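Side-chain contacts in T-cell surface glycoprotein CD1A1 antigen (Gallus gallus, PDB 3JVG), which probably presents lipid antigens to T cells, its ectodomain combining an MHC class I-like groove with an immunoglobulin domain: residues T15-N18 and S19-L23; L56-G59 and D60-I64; I68-Y71 and V72-F75; R120-L123 and D124-T127. All coordinates share one frame; numbering follows the deposited sequence.

Interaction 1 of 4, residues T15-N18 and S19-L23; sequences TFQN and STSVL. With NAG (2-acetamido-2-deoxy-beta-D-glucopyranose), chain J.
Thr-15 pairs with Leu-23 and Phe-16 with Val-22 across a beta hairpin, a local contact at the end of two neighbouring strands, 6-18 and 21-30, in the antiparallel platform of the MHC-like fold. Thr-15 and Leu-23 form the hydrogen-bonded pair, Thr-15 N reaching Leu-23 O over 3.0 Å and Leu-23 N returning to Thr-15 O. A water ties the same pair together beside the strands, donating to Leu-23 O while hydrogen-bonding to Thr-15 OG1.

The non-hydrogen-bonded pair carries the apolar packing. Phe-16 and Val-22 lie side by side on the face turned to helix 58-82, and Val-22 CG2 sits over the middle of the Phe-16 ring, 4.0 Å from its centroid, in a CH-pi contact. Both side chains go on to touch Ser-76 of that helix.

Toward the turn the chemistry becomes polar. Gln-17 N donates to Ser-21 O over 2.9 Å. The long Gln-17 side chain crosses that of Leu-23 at about a right angle, its amide carbon CD lying 3.6 Å from Leu-23 CD1, while its OE1 accepts a weak bond from Ser-21 OG.

Asn-18 organises the bend itself as an Asx turn. With chi1 at 60°, its CG stands between the backbone N and the carbonyl carbon, which brings OD1 to Thr-20 N at 2.8 Å, with an N-H...O angle of 148°. The other branch of the amide leads outward as a glycosylation site: Asn-18 ND2 is bonded covalently to C1 of N-acetylglucosamine, 1.4 Å away.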
loop_
_atom_site.group_PDB
_atom_site.type_symbol
_atom_site.label_atom_id
_atom_site.label_comp_id
_atom_site.label_asym_id
_atom_site.label_seq_id
_atom_site.Cartn_x
_atom_site.Cartn_y
_atom_site.Cartn_z
ATOM N N THR A 15 -12.276 -6.956 -11.056
ATOM C CA THR A 15 -13.023 -8.124 -10.676
ATOM C C THR A 15 -14.029 -8.408 -11.790
ATOM O O THR A 15 -14.965 -7.618 -12.035
ATOM C CB THR A 15 -13.816 -7.893 -9.351
ATOM O OG1 THR A 15 -12.922 -7.472 -8.328
ATOM C CG2 THR A 15 -14.462 -9.149 -8.925
ATOM N N PHE A 16 -13.883 -9.537 -12.446
ATOM C CA PHE A 16 -14.904 -9.916 -13.405
ATOM C C PHE A 16 -16.038 -10.633 -12.717
ATOM O O PHE A 16 -15.884 -11.772 -12.270
ATOM C CB PHE A 16 -14.283 -10.732 -14.539
ATOM C CG PHE A 16 -13.213 -9.967 -15.295
ATOM C CD1 PHE A 16 -11.969 -9.714 -14.703
ATOM C CD2 PHE A 16 -13.483 -9.409 -16.569
ATOM C CE1 PHE A 16 -11.002 -8.972 -15.358
ATOM C CE2 PHE A 16 -12.492 -8.637 -17.240
ATOM C CZ PHE A 16 -11.251 -8.443 -16.624
ATOM N N GLN A 17 -17.180 -9.985 -12.608
ATOM C CA GLN A 17 -18.312 -10.626 -11.906
ATOM C C GLN A 17 -19.132 -11.605 -12.767
ATOM O O GLN A 17 -19.589 -12.629 -12.267
ATOM C CB GLN A 17 -19.221 -9.580 -11.281
ATOM C CG GLN A 17 -18.455 -8.548 -10.462
ATOM C CD GLN A 17 -19.385 -7.573 -9.791
ATOM O OE1 GLN A 17 -19.923 -6.670 -10.447
ATOM N NE2 GLN A 17 -19.597 -7.754 -8.476
ATOM N N ASN A 18 -19.334 -11.269 -14.040
ATOM C CA ASN A 18 -19.991 -12.154 -15.014
ATOM C C ASN A 18 -19.485 -11.741 -16.406
ATOM O O ASN A 18 -18.569 -10.922 -16.515
ATOM C CB ASN A 18 -21.534 -12.120 -14.897
ATOM C CG ASN A 18 -22.128 -10.728 -15.133
ATOM O OD1 ASN A 18 -21.593 -9.935 -15.913
ATOM N ND2 ASN A 18 -23.249 -10.438 -14.457
ATOM N N SER A 19 -20.065 -12.279 -17.468
ATOM C CA SER A 19 -19.517 -11.992 -18.788
ATOM C C SER A 19 -19.716 -10.533 -19.239
ATOM O O SER A 19 -19.061 -10.115 -20.198
ATOM C CB SER A 19 -20.051 -12.963 -19.860
ATOM O OG SER A 19 -21.388 -12.676 -20.162
ATOM N N THR A 20 -20.592 -9.767 -18.572
ATOM C CA THR A 20 -20.840 -8.380 -19.006
ATOM C C THR A 20 -20.470 -7.314 -17.987
ATOM O O THR A 20 -20.610 -6.130 -18.271
ATOM C CB THR A 20 -22.307 -8.131 -19.438
ATOM O OG1 THR A 20 -23.147 -8.011 -18.286
ATOM C CG2 THR A 20 -22.820 -9.243 -20.347
ATOM N N SER A 21 -20.002 -7.731 -16.809
ATOM C CA SER A 21 -19.854 -6.818 -15.689
ATOM C C SER A 21 -18.473 -6.966 -15.066
ATOM O O SER A 21 -18.034 -8.089 -14.699
ATOM C CB SER A 21 -20.958 -7.065 -14.660
ATOM O OG SER A 21 -20.698 -6.402 -13.430
ATOM N N VAL A 22 -17.783 -5.832 -14.967
ATOM C CA VAL A 22 -16.444 -5.775 -14.374
ATOM C C VAL A 22 -16.211 -4.498 -13.556
ATOM O O VAL A 22 -16.493 -3.403 -14.009
ATOM C CB VAL A 22 -15.315 -6.132 -15.419
ATOM C CG1 VAL A 22 -15.721 -5.801 -16.833
ATOM C CG2 VAL A 22 -13.913 -5.625 -15.051
ATOM N N LEU A 23 -15.716 -4.664 -12.335
ATOM C CA LEU A 23 -15.435 -3.524 -11.466
ATOM C C LEU A 23 -13.931 -3.258 -11.490
ATOM O O LEU A 23 -13.143 -4.103 -11.059
ATOM C CB LEU A 23 -15.904 -3.785 -10.040
ATOM C CG LEU A 23 -17.208 -4.564 -9.835
ATOM C CD1 LEU A 23 -17.402 -4.923 -8.348
ATOM C CD2 LEU A 23 -18.456 -3.827 -10.389
HETATM C C1 NAG J . -24.007 -9.204 -14.515
HETATM C C2 NAG J . -25.488 -9.534 -14.826
HETATM C C3 NAG J . -26.339 -8.252 -14.764
HETATM C C4 NAG J . -26.258 -7.720 -13.309
HETATM C C5 NAG J . -24.775 -7.431 -12.947
HETATM C C6 NAG J . -24.548 -6.900 -11.504
HETATM C C7 NAG J . -26.054 -11.556 -16.155
HETATM C C8 NAG J . -26.135 -12.160 -17.537
HETATM N N2 NAG J . -25.637 -10.276 -16.083
HETATM O O3 NAG J . -27.651 -8.457 -15.295
HETATM O O4 NAG J . -27.023 -6.548 -13.111
HETATM O O5 NAG J . -23.892 -8.522 -13.266
HETATM O O6 NAG J . -24.199 -7.854 -10.502
HETATM O O7 NAG J . -26.370 -12.243 -15.173
HETATM O O HOH W 1 -12.214 -4.956 -8.479
#

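Interaction 2 of 4, residues L56-G59 and D60-I64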
loop_
_atom_site.group_PDB
_atom_site.type_symbol
_atom_site.label_atom_id
_atom_site.label_comp_id
_atom_site.label_asym_id
_atom_site.label_seq_id
_atom_site.Cartn_x
_atom_site.Cartn_y
_atom_site.Cartn_z
ATOM N N LEU A 56 2.986 18.807 -17.406
ATOM C CA LEU A 56 2.922 18.460 -18.847
ATOM C C LEU A 56 1.821 19.281 -19.505
ATOM O O LEU A 56 0.874 19.684 -18.817
ATOM C CB LEU A 56 2.548 16.997 -19.027
ATOM C CG LEU A 56 3.412 15.729 -18.920
ATOM C CD1 LEU A 56 4.891 15.885 -19.370
ATOM C CD2 LEU A 56 3.311 15.220 -17.664
ATOM N N PRO A 57 1.932 19.546 -20.822
ATOM C CA PRO A 57 0.823 20.244 -21.469
ATOM C C PRO A 57 -0.438 19.380 -21.575
ATOM O O PRO A 57 -0.380 18.143 -21.619
ATOM C CB PRO A 57 1.357 20.603 -22.884
ATOM C CG PRO A 57 2.676 19.880 -23.045
ATOM C CD PRO A 57 3.017 19.168 -21.763
ATOM N N LYS A 58 -1.560 20.056 -21.609
ATOM C CA LYS A 58 -2.840 19.451 -21.821
ATOM C C LYS A 58 -2.813 18.293 -22.853
ATOM O O LYS A 58 -3.248 17.209 -22.547
ATOM C CB LYS A 58 -3.805 20.568 -22.251
ATOM C CG LYS A 58 -5.086 20.674 -21.407
ATOM C CD LYS A 58 -5.724 19.279 -21.093
ATOM C CE LYS A 58 -7.268 19.352 -20.987
ATOM N NZ LYS A 58 -7.834 18.124 -20.319
ATOM N N GLY A 59 -2.291 18.507 -24.062
ATOM C CA GLY A 59 -2.256 17.456 -25.063
ATOM C C GLY A 59 -1.592 16.165 -24.578
ATOM O O GLY A 59 -2.095 15.094 -24.861
ATOM N N ASP A 60 -0.482 16.267 -23.846
ATOM C CA ASP A 60 0.109 15.077 -23.237
ATOM C C ASP A 60 -0.821 14.379 -22.249
ATOM O O ASP A 60 -1.015 13.167 -22.364
ATOM C CB ASP A 60 1.479 15.367 -22.592
ATOM C CG ASP A 60 2.588 15.494 -23.637
ATOM O OD1 ASP A 60 3.682 15.977 -23.292
ATOM O OD2 ASP A 60 2.338 15.154 -24.824
ATOM N N TRP A 61 -1.396 15.142 -21.303
ATOM C CA TRP A 61 -2.449 14.602 -20.451
ATOM C C TRP A 61 -3.584 13.889 -21.207
ATOM O O TRP A 61 -3.954 12.748 -20.825
ATOM C CB TRP A 61 -2.966 15.600 -19.400
ATOM C CG TRP A 61 -1.948 15.789 -18.331
ATOM C CD1 TRP A 61 -1.275 16.952 -18.037
ATOM C CD2 TRP A 61 -1.425 14.782 -17.437
ATOM N NE1 TRP A 61 -0.384 16.732 -17.035
ATOM C CE2 TRP A 61 -0.449 15.410 -16.643
ATOM C CE3 TRP A 61 -1.668 13.396 -17.256
ATOM C CZ2 TRP A 61 0.270 14.715 -15.654
ATOM C CZ3 TRP A 61 -0.981 12.711 -16.274
ATOM C CH2 TRP A 61 -0.009 13.359 -15.490
ATOM N N ASP A 62 -4.114 14.521 -22.255
ATOM C CA ASP A 62 -5.138 13.903 -23.070
ATOM C C ASP A 62 -4.720 12.518 -23.610
ATOM O O ASP A 62 -5.549 11.595 -23.655
ATOM C CB ASP A 62 -5.484 14.731 -24.278
ATOM C CG ASP A 62 -6.104 16.111 -23.939
ATOM O OD1 ASP A 62 -6.625 16.370 -22.846
ATOM O OD2 ASP A 62 -6.060 16.939 -24.845
ATOM N N VAL A 63 -3.486 12.417 -24.123
ATOM C CA VAL A 63 -2.974 11.164 -24.633
ATOM C C VAL A 63 -2.795 10.108 -23.504
ATOM O O VAL A 63 -3.130 8.927 -23.660
ATOM C CB VAL A 63 -1.644 11.364 -25.442
ATOM C CG1 VAL A 63 -1.011 9.987 -25.828
ATOM C CG2 VAL A 63 -1.940 12.138 -26.690
ATOM N N ILE A 64 -2.279 10.549 -22.364
ATOM C CA ILE A 64 -2.124 9.694 -21.203
ATOM C C ILE A 64 -3.490 9.161 -20.743
ATOM O O ILE A 64 -3.644 7.945 -20.610
ATOM C CB ILE A 64 -1.336 10.416 -20.118
ATOM C CG1 ILE A 64 0.105 10.670 -20.638
ATOM C CG2 ILE A 64 -1.337 9.638 -18.833
ATOM C CD1 ILE A 64 0.966 11.442 -19.693
#
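Leu-56 and Pro-57 meet Asp-60 and Trp-61 at the N-terminal end of helix 58-82, one of the two helical walls of the MHC-like groove, with Pro-57 at the N-cap position. The cap residue brings no backbone N-H, but its carbonyl is used: Trp-61 N donates to Pro-57 O at 3.2 Å, in the carbonyl plane. The next two bonds follow the same i to i+4 pattern, Asp-62 N bonding to Lys-58 O at 2.8 Å, nearly along the C=O axis, and Val-63 N reaching Gly-59 O.

Side chains add a second layer. The Lys-58 chain, bent at chi2 and chi3, crosses Asp-62 at about a right angle, and its NZ forms a salt bridge with Asp-62 OD1 whose hydrogen bond is weak at 3.3 Å. Arg-53 NH2, a like charge, lies close to the same ammonium, which the Asp-62 carboxylate probably helps to balance.

Trp-61 NE1 is satisfied, though weakly, by Arg-53 O. Leu-56 crosses the indole at about a right angle and packs also on Leu-168 and Phe-169 of helix 148-172, across the groove. Its CG lies above one indole face toward the rim, and its CD2 rests 3.7 Å from Trp-61 CZ2.

Interaction 3 of 4, residues I68-Y71 and V72-F75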
loop_
_atom_site.group_PDB
_atom_site.type_symbol
_atom_site.label_atom_id
_atom_site.label_comp_id
_atom_site.label_asym_id
_atom_site.label_seq_id
_atom_site.Cartn_x
_atom_site.Cartn_y
_atom_site.Cartn_z
ATOM N N ILE A 68 -4.624 5.267 -20.860
ATOM C CA ILE A 68 -5.120 4.573 -19.685
ATOM C C ILE A 68 -6.503 3.951 -19.902
ATOM O O ILE A 68 -6.692 2.748 -19.624
ATOM C CB ILE A 68 -5.075 5.453 -18.419
ATOM C CG1 ILE A 68 -3.610 5.694 -18.007
ATOM C CG2 ILE A 68 -5.807 4.787 -17.303
ATOM C CD1 ILE A 68 -3.454 6.783 -16.879
ATOM N N LYS A 69 -7.450 4.738 -20.422
ATOM C CA LYS A 69 -8.809 4.275 -20.559
ATOM C C LYS A 69 -8.888 3.151 -21.602
ATOM O O LYS A 69 -9.651 2.197 -21.403
ATOM C CB LYS A 69 -9.741 5.409 -20.931
ATOM C CG LYS A 69 -9.867 6.502 -19.864
ATOM C CD LYS A 69 -10.756 7.689 -20.382
ATOM C CE LYS A 69 -11.338 8.487 -19.181
ATOM N NZ LYS A 69 -12.155 9.691 -19.613
ATOM N N SER A 70 -8.109 3.242 -22.691
ATOM C CA SER A 70 -8.054 2.162 -23.683
ATOM C C SER A 70 -7.456 0.928 -23.046
ATOM O O SER A 70 -7.946 -0.188 -23.282
ATOM C CB SER A 70 -7.216 2.523 -24.935
ATOM O OG SER A 70 -7.675 3.709 -25.556
ATOM N N TYR A 71 -6.396 1.099 -22.242
ATOM C CA TYR A 71 -5.787 -0.062 -21.624
ATOM C C TYR A 71 -6.853 -0.822 -20.831
ATOM O O TYR A 71 -7.036 -2.028 -21.015
ATOM C CB TYR A 71 -4.609 0.316 -20.717
ATOM C CG TYR A 71 -4.028 -0.872 -19.948
ATOM C CD1 TYR A 71 -3.090 -1.712 -20.548
ATOM C CD2 TYR A 71 -4.432 -1.162 -18.647
ATOM C CE1 TYR A 71 -2.551 -2.818 -19.891
ATOM C CE2 TYR A 71 -3.897 -2.277 -17.950
ATOM C CZ TYR A 71 -2.954 -3.088 -18.587
ATOM O OH TYR A 71 -2.401 -4.181 -17.939
ATOM N N VAL A 72 -7.542 -0.110 -19.936
ATOM C CA VAL A 72 -8.529 -0.697 -19.066
ATOM C C VAL A 72 -9.656 -1.418 -19.831
ATOM O O VAL A 72 -9.941 -2.599 -19.574
ATOM C CB VAL A 72 -9.085 0.370 -18.171
ATOM C CG1 VAL A 72 -10.345 -0.124 -17.493
ATOM C CG2 VAL A 72 -7.985 0.771 -17.108
ATOM N N ARG A 73 -10.260 -0.706 -20.768
ATOM C CA ARG A 73 -11.286 -1.213 -21.627
ATOM C C ARG A 73 -10.833 -2.435 -22.446
ATOM O O ARG A 73 -11.574 -3.413 -22.570
ATOM C CB ARG A 73 -11.685 -0.087 -22.580
ATOM C CG ARG A 73 -12.870 -0.357 -23.477
ATOM C CD ARG A 73 -13.402 0.970 -24.116
ATOM N NE ARG A 73 -12.334 1.719 -24.798
ATOM C CZ ARG A 73 -12.011 2.999 -24.576
ATOM N NH1 ARG A 73 -12.681 3.755 -23.703
ATOM N NH2 ARG A 73 -11.021 3.536 -25.279
ATOM N N ASP A 74 -9.639 -2.375 -23.028
ATOM C CA ASP A 74 -9.187 -3.452 -23.903
ATOM C C ASP A 74 -8.867 -4.672 -23.074
ATOM O O ASP A 74 -9.147 -5.777 -23.487
ATOM C CB ASP A 74 -7.948 -3.059 -24.716
ATOM C CG ASP A 74 -8.249 -2.023 -25.843
ATOM O OD1 ASP A 74 -9.421 -1.688 -26.115
ATOM O OD2 ASP A 74 -7.273 -1.538 -26.460
ATOM N N PHE A 75 -8.305 -4.445 -21.881
ATOM C CA PHE A 75 -8.023 -5.515 -20.887
ATOM C C PHE A 75 -9.303 -6.287 -20.617
ATOM O O PHE A 75 -9.329 -7.509 -20.702
ATOM C CB PHE A 75 -7.453 -4.944 -19.587
ATOM C CG PHE A 75 -6.750 -5.967 -18.743
ATOM C CD1 PHE A 75 -5.362 -6.002 -18.680
ATOM C CD2 PHE A 75 -7.501 -6.925 -18.006
ATOM C CE1 PHE A 75 -4.725 -6.969 -17.900
ATOM C CE2 PHE A 75 -6.887 -7.898 -17.259
ATOM C CZ PHE A 75 -5.473 -7.918 -17.199
#
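Tyr-71 and Phe-75, one helical turn apart on helix 58-82, carry the aromatic part of this local contact. Their side chains lie alongside each other and point the same way; the i to i+4 spacing and a CG anti to the backbone N in both (Tyr-71 chi1 175°, Phe-75 chi1 -161°) set them so. The rings meet obliquely, with centroids 5.8 Å apart and planes inclined by 52°, and the phenol end comes closest, Tyr-71 OH lying 3.6 Å from Phe-75 CD1. Both rings also meet His-12 edge-to-face.

The backbone contributes four regular helical bonds, from Val-72, Arg-73, Asp-74 and Phe-75 to the carbonyls of Ile-68, Lys-69, Ser-70 and Tyr-71. The Asp-74 N to Ser-70 O link measures 2.8 Å.

Among the polar side chains, Arg-73 bends at chi3 and folds back along the helix, so that Lys-69 O stands over the centre of one guanidinium face, 4.0 Å from the plane of the Arg-73 group. Ser-70 OG lies near Arg-73 NH2 without bonding to it and is hydrogen-bonded to Ser-66 O, one turn earlier. On the sheet side, Tyr-71 OH is fixed by a hydrogen bond to Ser-93 OG, and the two rings continue onto Phe-109 and Ile-111. Aromatic residues reaching from a helix onto the strands beneath it are consistent with the apolar groove of the CD1 family, set between two helices over a beta-sheet floor.

Interaction 4 of 4, residues R120-L123 and D124-T127; sequences RFNL and DAGT. With NAG (2-acetamido-2-deoxy-beta-D-glucopyranose), chain I.
Phe-121 lies against Gly-126 and Thr-127, and Asn-122 against Ala-125, where strand 116-122 turns back toward strand 127-130. The Phe-121 side chain stands with CG anti to its own backbone nitrogen (chi1 -163°), a setting that brings Thr-127 O over one ring face, 3.6 Å from Phe-121 CD1. The far end of the ring meets the glycine obliquely, Phe-121 CZ being 3.8 Å from Gly-126 CA, and the same ring also packs on Ile-154 and Leu-158 of helix 148-172.

Asn-122 also extends away from its backbone N, at chi1 -173°, and its OD1 takes a long, weak but straight bond from Ala-125 N. Its backbone faces two residues at once, Gly-126 and Thr-127, which makes this a G1 beta bulge; Gly-126 has the positive phi, 56°, of that motif. Asn-122 N donates to Thr-127 O over 2.7 Å, and Thr-127 N returns a bond to Asn-122 O.

Leu-123 and Asp-124 carry their side chains outward to the glycan on Asn-159. The acetamide methyl C8 of the sugar lies 3.7 Å from Leu-123 CD2 and 3.1 Å from Asp-124 OD2.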
loop_
_atom_site.group_PDB
_atom_site.type_symbol
_atom_site.label_atom_id
_atom_site.label_comp_id
_atom_site.label_asym_id
_atom_site.label_seq_id
_atom_site.Cartn_x
_atom_site.Cartn_y
_atom_site.Cartn_z
ATOM N N ARG A 120 4.390 -11.806 -17.559
ATOM C CA ARG A 120 5.423 -10.826 -17.311
ATOM C C ARG A 120 6.101 -10.428 -18.649
ATOM O O ARG A 120 6.538 -11.289 -19.443
ATOM C CB ARG A 120 6.472 -11.347 -16.328
ATOM C CG ARG A 120 7.717 -10.460 -16.242
ATOM C CD ARG A 120 8.711 -10.947 -15.151
ATOM N NE ARG A 120 8.153 -10.740 -13.796
ATOM C CZ ARG A 120 8.624 -11.280 -12.682
ATOM N NH1 ARG A 120 9.668 -12.110 -12.701
ATOM N NH2 ARG A 120 8.023 -11.000 -11.530
ATOM N N PHE A 121 6.165 -9.117 -18.883
ATOM C CA PHE A 121 6.817 -8.604 -20.047
ATOM C C PHE A 121 8.334 -8.708 -19.947
ATOM O O PHE A 121 8.932 -8.434 -18.895
ATOM C CB PHE A 121 6.416 -7.160 -20.281
ATOM C CG PHE A 121 6.736 -6.658 -21.708
ATOM C CD1 PHE A 121 5.966 -7.064 -22.807
ATOM C CD2 PHE A 121 7.799 -5.795 -21.932
ATOM C CE1 PHE A 121 6.267 -6.606 -24.133
ATOM C CE2 PHE A 121 8.104 -5.326 -23.230
ATOM C CZ PHE A 121 7.329 -5.748 -24.332
ATOM N N ASN A 122 8.944 -9.096 -21.053
ATOM C CA ASN A 122 10.372 -9.169 -21.151
ATOM C C ASN A 122 10.744 -8.040 -22.055
ATOM O O ASN A 122 10.469 -8.115 -23.253
ATOM C CB ASN A 122 10.732 -10.486 -21.815
ATOM C CG ASN A 122 12.225 -10.761 -21.829
ATOM O OD1 ASN A 122 13.067 -9.875 -22.128
ATOM N ND2 ASN A 122 12.571 -12.023 -21.546
ATOM N N LEU A 123 11.341 -6.989 -21.491
ATOM C CA LEU A 123 11.716 -5.784 -22.264
ATOM C C LEU A 123 12.705 -6.047 -23.433
ATOM O O LEU A 123 12.507 -5.537 -24.536
ATOM C CB LEU A 123 12.260 -4.677 -21.355
ATOM C CG LEU A 123 12.632 -3.322 -21.996
ATOM C CD1 LEU A 123 11.405 -2.360 -22.310
ATOM C CD2 LEU A 123 13.717 -2.575 -21.209
ATOM N N ASP A 124 13.771 -6.795 -23.202
ATOM C CA ASP A 124 14.801 -6.938 -24.264
ATOM C C ASP A 124 14.297 -7.704 -25.499
ATOM O O ASP A 124 14.538 -7.313 -26.631
ATOM C CB ASP A 124 16.097 -7.569 -23.714
ATOM C CG ASP A 124 16.906 -6.600 -22.819
ATOM O OD1 ASP A 124 17.914 -7.045 -22.214
ATOM O OD2 ASP A 124 16.544 -5.397 -22.707
ATOM N N ALA A 125 13.568 -8.786 -25.270
ATOM C CA ALA A 125 13.041 -9.593 -26.351
ATOM C C ALA A 125 11.739 -9.000 -26.850
ATOM O O ALA A 125 11.250 -9.384 -27.888
ATOM C CB ALA A 125 12.822 -11.011 -25.875
ATOM N N GLY A 126 11.172 -8.060 -26.112
ATOM C CA GLY A 126 9.881 -7.540 -26.489
ATOM C C GLY A 126 8.875 -8.666 -26.605
ATOM O O GLY A 126 8.155 -8.762 -27.589
ATOM N N THR A 127 8.851 -9.568 -25.634
ATOM C CA THR A 127 7.772 -10.538 -25.606
ATOM C C THR A 127 7.273 -10.797 -24.160
ATOM O O THR A 127 7.723 -10.121 -23.237
ATOM C CB THR A 127 8.201 -11.833 -26.265
ATOM O OG1 THR A 127 7.030 -12.641 -26.582
ATOM C CG2 THR A 127 9.213 -12.557 -25.353
HETATM C C1 NAG I . 16.831 1.342 -22.409
HETATM C C2 NAG I . 17.611 0.410 -23.374
HETATM C C3 NAG I . 19.147 0.505 -23.206
HETATM C C4 NAG I . 19.584 1.955 -23.449
HETATM C C5 NAG I . 18.774 2.971 -22.590
HETATM C C6 NAG I . 19.005 4.397 -23.130
HETATM C C7 NAG I . 16.255 -1.391 -24.296
HETATM C C8 NAG I . 15.849 -2.823 -24.226
HETATM N N2 NAG I . 17.135 -0.981 -23.374
HETATM O O3 NAG I . 19.838 -0.383 -24.081
HETATM O O4 NAG I . 21.005 2.091 -23.299
HETATM O O5 NAG I . 17.353 2.693 -22.475
HETATM O O6 NAG I . 18.493 5.400 -22.280
HETATM O O7 NAG I . 15.773 -0.659 -25.177
#

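Overall arrangement
All four are local contacts near the surface of the MHC-like domain, yet each marks a different part of it. Interactions 1 and 4 are turns of the same beta-sheet, their centres about 29 Å apart; both combine paired backbone bonds and a buried phenylalanine with a nearby N-acetylglucosamine, carried by Asn-18 within interaction 1 but only leaning on interaction 4 from Asn-159. Interactions 2 and 3 share helix 58-82, with centres about 17 Å apart: the first pairs a salt bridge with leucine-indole packing at the helix start, the second sets aromatic rings toward the sheet. Hairpin and helix meet where Phe-16 CZ of interaction 1 packs on Phe-75 CD2 of interaction 3 at 4.3 Å.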